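PDB 5OWG: PcyX_EBK42635 from Marine metagenome, which is a ferredoxin-dependent bilin reductase of probable phage origin that probably reduces biliverdin by four electrons to phycoerythrobilin. Local coordinates for residues C79-I90 against M189-S200. Numbering follows the deposited sequence.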
loop_
_atom_site.group_PDB
_atom_site.type_symbol
_atom_site.label_atom_id
_atom_site.label_comp_id
_atom_site.label_asym_id
_atom_site.label_seq_id
_atom_site.Cartn_x
_atom_site.Cartn_y
_atom_site.Cartn_z
ATOM N N CYS A 79 0.827 -0.227 -0.235
ATOM C CA CYS A 79 1.045 -1.337 -1.148
ATOM C C CYS A 79 2.194 -0.996 -2.085
ATOM O O CYS A 79 2.350 0.152 -2.507
ATOM C CB CYS A 79 -0.208 -1.651 -1.970
ATOM S SG CYS A 79 -0.076 -3.167 -2.918
ATOM N N LEU A 80 2.994 -2.011 -2.410
ATOM C CA LEU A 80 4.130 -1.860 -3.313
ATOM C C LEU A 80 4.084 -2.954 -4.368
ATOM O O LEU A 80 4.102 -4.143 -4.033
ATOM C CB LEU A 80 5.460 -1.922 -2.554
ATOM C CG LEU A 80 6.062 -0.604 -2.060
ATOM C CD1 LEU A 80 5.291 -0.048 -0.873
ATOM C CD2 LEU A 80 7.534 -0.787 -1.706
ATOM N N PHE A 81 4.033 -2.551 -5.643
ATOM C CA PHE A 81 4.141 -3.478 -6.764
ATOM C C PHE A 81 5.536 -3.396 -7.370
ATOM O O PHE A 81 5.994 -2.289 -7.686
ATOM C CB PHE A 81 3.104 -3.152 -7.837
ATOM C CG PHE A 81 1.708 -3.592 -7.498
ATOM C CD1 PHE A 81 1.314 -4.906 -7.695
ATOM C CD2 PHE A 81 0.782 -2.688 -7.008
ATOM C CE1 PHE A 81 0.027 -5.311 -7.395
ATOM C CE2 PHE A 81 -0.507 -3.087 -6.707
ATOM C CZ PHE A 81 -0.884 -4.401 -6.900
ATOM N N PRO A 82 6.248 -4.506 -7.559
ATOM C CA PRO A 82 7.552 -4.438 -8.232
ATOM C C PRO A 82 7.397 -4.192 -9.727
ATOM O O PRO A 82 6.298 -4.208 -10.284
ATOM C CB PRO A 82 8.173 -5.808 -7.950
ATOM C CG PRO A 82 7.011 -6.706 -7.711
ATOM C CD PRO A 82 5.973 -5.858 -7.039
ATOM N N MET A 83 8.534 -3.961 -10.383
ATOM C CA MET A 83 8.541 -3.697 -11.815
ATOM C C MET A 83 8.254 -4.984 -12.592
ATOM O O MET A 83 8.271 -6.094 -12.050
ATOM C CB MET A 83 9.882 -3.081 -12.231
ATOM C CG MET A 83 9.893 -2.390 -13.596
ATOM S SD MET A 83 8.627 -1.118 -13.772
ATOM C CE MET A 83 9.165 0.062 -12.539
ATOM N N LEU A 84 7.997 -4.819 -13.892
ATOM C CA LEU A 84 7.337 -5.839 -14.700
ATOM C C LEU A 84 8.239 -6.985 -15.151
ATOM O O LEU A 84 7.713 -7.977 -15.667
ATOM C CB LEU A 84 6.697 -5.178 -15.925
ATOM C CG LEU A 84 5.641 -4.112 -15.606
ATOM C CD1 LEU A 84 5.145 -3.447 -16.878
ATOM C CD2 LEU A 84 4.468 -4.698 -14.825
ATOM N N THR A 85 9.562 -6.897 -14.999
ATOM C CA THR A 85 10.408 -8.075 -15.175
ATOM C C THR A 85 10.706 -8.772 -13.855
ATOM O O THR A 85 11.372 -9.812 -13.852
ATOM C CB THR A 85 11.733 -7.722 -15.867
ATOM O OG1 THR A 85 12.476 -6.794 -15.067
ATOM C CG2 THR A 85 11.495 -7.134 -17.251
ATOM N N ASN A 86 10.232 -8.224 -12.743
ATOM C CA ASN A 86 10.413 -8.825 -11.433
ATOM C C ASN A 86 9.239 -9.740 -11.116
ATOM O O ASN A 86 8.094 -9.471 -11.492
ATOM C CB ASN A 86 10.541 -7.739 -10.365
ATOM C CG ASN A 86 10.935 -8.289 -9.009
ATOM O OD1 ASN A 86 10.642 -9.439 -8.679
ATOM N ND2 ASN A 86 11.601 -7.462 -8.213
ATOM N N GLY A 87 9.536 -10.833 -10.418
ATOM C CA GLY A 87 8.520 -11.795 -10.040
ATOM C C GLY A 87 8.302 -11.838 -8.543
ATOM O O GLY A 87 7.754 -12.811 -8.015
ATOM N N GLY A 88 8.721 -10.784 -7.849
ATOM C CA GLY A 88 8.678 -10.758 -6.407
ATOM C C GLY A 88 7.280 -10.583 -5.855
ATOM O O GLY A 88 6.320 -10.318 -6.587
ATOM N N PRO A 89 7.139 -10.731 -4.536
ATOM C CA PRO A 89 5.818 -10.589 -3.910
ATOM C C PRO A 89 5.329 -9.149 -3.901
ATOM O O PRO A 89 5.900 -8.281 -4.569
ATOM C CB PRO A 89 6.051 -11.118 -2.489
ATOM C CG PRO A 89 7.494 -10.875 -2.231
ATOM C CD PRO A 89 8.191 -11.040 -3.552
ATOM N N ILE A 90 4.267 -8.891 -3.143
ATOM C CA ILE A 90 3.675 -7.566 -3.022
ATOM C C ILE A 90 3.629 -7.218 -1.541
ATOM O O ILE A 90 2.906 -7.859 -0.767
ATOM C CB ILE A 90 2.271 -7.507 -3.645
ATOM C CG1 ILE A 90 2.343 -7.733 -5.157
ATOM C CG2 ILE A 90 1.595 -6.168 -3.347
ATOM C CD1 ILE A 90 1.028 -8.179 -5.764
ATOM N N MET A 189 7.688 -10.454 -18.849
ATOM C CA MET A 189 6.759 -9.349 -18.628
ATOM C C MET A 189 5.311 -9.827 -18.608
ATOM O O MET A 189 4.551 -9.504 -17.687
ATOM C CB MET A 189 6.955 -8.287 -19.712
ATOM C CG MET A 189 6.853 -6.858 -19.206
ATOM S SD MET A 189 6.997 -5.642 -20.529
ATOM C CE MET A 189 8.453 -4.741 -20.007
ATOM N N ALA A 190 4.908 -10.593 -19.624
ATOM C CA ALA A 190 3.518 -11.025 -19.733
ATOM C C ALA A 190 3.049 -11.720 -18.459
ATOM O O ALA A 190 1.962 -11.433 -17.944
ATOM C CB ALA A 190 3.352 -11.949 -20.939
ATOM N N ASP A 191 3.860 -12.641 -17.933
ATOM C CA ASP A 191 3.458 -13.381 -16.741
ATOM C C ASP A 191 3.442 -12.494 -15.502
ATOM O O ASP A 191 2.610 -12.696 -14.611
ATOM C CB ASP A 191 4.387 -14.576 -16.527
ATOM C CG ASP A 191 4.254 -15.616 -17.622
ATOM O OD1 ASP A 191 3.553 -15.345 -18.619
ATOM O OD2 ASP A 191 4.846 -16.707 -17.484
ATOM N N VAL A 192 4.346 -11.515 -15.422
ATOM C CA VAL A 192 4.356 -10.617 -14.271
ATOM C C VAL A 192 3.107 -9.744 -14.270
ATOM O O VAL A 192 2.485 -9.529 -13.223
ATOM C CB VAL A 192 5.643 -9.770 -14.266
ATOM C CG1 VAL A 192 5.625 -8.769 -13.117
ATOM C CG2 VAL A 192 6.864 -10.669 -14.157
ATOM N N ILE A 193 2.723 -9.222 -15.437
ATOM C CA ILE A 193 1.479 -8.461 -15.541
ATOM C C ILE A 193 0.305 -9.307 -15.067
ATOM O O ILE A 193 -0.483 -8.888 -14.209
ATOM C CB ILE A 193 1.274 -7.968 -16.986
ATOM C CG1 ILE A 193 2.339 -6.925 -17.340
ATOM C CG2 ILE A 193 -0.140 -7.401 -17.173
ATOM C CD1 ILE A 193 2.300 -6.444 -18.781
ATOM N N LYS A 194 0.170 -10.510 -15.627
ATOM C CA LYS A 194 -0.910 -11.411 -15.240
ATOM C C LYS A 194 -0.953 -11.607 -13.728
ATOM O O LYS A 194 -2.018 -11.526 -13.107
ATOM C CB LYS A 194 -0.731 -12.753 -15.952
ATOM C CG LYS A 194 -1.874 -13.737 -15.755
ATOM C CD LYS A 194 -1.542 -15.106 -16.340
ATOM C CE LYS A 194 -1.134 -15.023 -17.807
ATOM N NZ LYS A 194 -2.105 -14.244 -18.623
ATOM N N ALA A 195 0.206 -11.864 -13.118
ATOM C CA ALA A 195 0.239 -12.178 -11.693
ATOM C C ALA A 195 -0.199 -10.983 -10.853
ATOM O O ALA A 195 -1.000 -11.127 -9.922
ATOM C CB ALA A 195 1.642 -12.636 -11.293
ATOM N N GLN A 196 0.316 -9.793 -11.167
ATOM C CA GLN A 196 -0.014 -8.619 -10.364
ATOM C C GLN A 196 -1.473 -8.217 -10.541
ATOM O O GLN A 196 -2.132 -7.814 -9.574
ATOM C CB GLN A 196 0.919 -7.462 -10.723
ATOM C CG GLN A 196 2.361 -7.696 -10.304
ATOM C CD GLN A 196 3.238 -6.477 -10.507
ATOM O OE1 GLN A 196 2.819 -5.488 -11.111
ATOM N NE2 GLN A 196 4.463 -6.539 -9.997
ATOM N N ASN A 197 -1.998 -8.319 -11.763
ATOM C CA ASN A 197 -3.406 -8.009 -11.996
ATOM C C ASN A 197 -4.312 -8.965 -11.229
ATOM O O ASN A 197 -5.240 -8.536 -10.533
ATOM C CB ASN A 197 -3.712 -8.063 -13.492
ATOM C CG ASN A 197 -3.112 -6.899 -14.253
ATOM O OD1 ASN A 197 -2.376 -6.088 -13.692
ATOM N ND2 ASN A 197 -3.424 -6.813 -15.541
ATOM N N TYR A 198 -4.063 -10.271 -11.356
ATOM C CA TYR A 198 -4.841 -11.260 -10.615
ATOM C C TYR A 198 -4.926 -10.897 -9.139
ATOM O O TYR A 198 -5.970 -11.078 -8.502
ATOM C CB TYR A 198 -4.220 -12.646 -10.796
ATOM C CG TYR A 198 -4.964 -13.769 -10.106
ATOM C CD1 TYR A 198 -6.052 -14.384 -10.712
ATOM C CD2 TYR A 198 -4.567 -14.226 -8.855
ATOM C CE1 TYR A 198 -6.731 -15.415 -10.088
ATOM C CE2 TYR A 198 -5.238 -15.256 -8.223
ATOM C CZ TYR A 198 -6.319 -15.847 -8.844
ATOM O OH TYR A 198 -6.989 -16.872 -8.215
ATOM N N TYR A 199 -3.832 -10.378 -8.577
ATOM C CA TYR A 199 -3.857 -9.887 -7.205
ATOM C C TYR A 199 -4.744 -8.655 -7.081
ATOM O O TYR A 199 -5.416 -8.466 -6.060
ATOM C CB TYR A 199 -2.431 -9.579 -6.744
ATOM C CG TYR A 199 -2.333 -8.831 -5.432
ATOM C CD1 TYR A 199 -2.444 -7.447 -5.388
ATOM C CD2 TYR A 199 -2.107 -9.507 -4.240
ATOM C CE1 TYR A 199 -2.349 -6.759 -4.194
ATOM C CE2 TYR A 199 -2.009 -8.827 -3.041
ATOM C CZ TYR A 199 -2.128 -7.454 -3.024
ATOM O OH TYR A 199 -2.033 -6.773 -1.833
ATOM N N SER A 200 -4.761 -7.806 -8.111
ATOM C CA SER A 200 -5.581 -6.600 -8.066
ATOM C C SER A 200 -7.059 -6.935 -8.228
ATOM O O SER A 200 -7.913 -6.330 -7.570
ATOM C CB SER A 200 -5.126 -5.620 -9.146
ATOM O OG SER A 200 -3.821 -5.139 -8.876
#
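Phe81, Pro82 and Ile90 meet Gln196 and Tyr199 in a helix-on-sheet packing contact, with helix 189-204 lying along one face of the antiparallel sheet, and the loop joining strands 73-82 and 90-96 rests on the first turns of the same helix. Strand 79-82 and helix 189-200 run nearly antiparallel, at 162°, their axes 10.2 Å apart at closest approach. Gln196 supplies the polar link: its chain, extended beyond CG, slides past the Phe81 ring and sends NE2 to Pro82 O at 3.0 Å. The N-H points almost straight at the oxygen, which lies in the plane of the Gln196 amide, though NE2 sits above the Pro82 carbonyl plane. Gln196 OE1 accepts from Arg58 NE, so both ends of the buried amide are held. With CG anti to the backbone N (chi1 170°), Tyr199 presents a ring face to Ile90 CD1, a CH-pi contact 3.6 Å from the centroid. Phe81 CZ meets Tyr199 CD1 at 3.7 Å, the ring planes steeply inclined. At the loop end, both Val192 methyls lie against the carbonyl oxygens Leu84 O and Asn86 O, Leu84 CB lies 3.7 Å from Met189 CG, and Met189 CA makes a straight C-H...O contact to Leu84 O. The sandwich of sheet between helices, characteristic of ferredoxin-dependent bilin reductases, is completed on the opposite face, where Leu80 packs on Leu173 and Ile177 of helix 161-179, while strand 57-67 runs alongside strand 73-82.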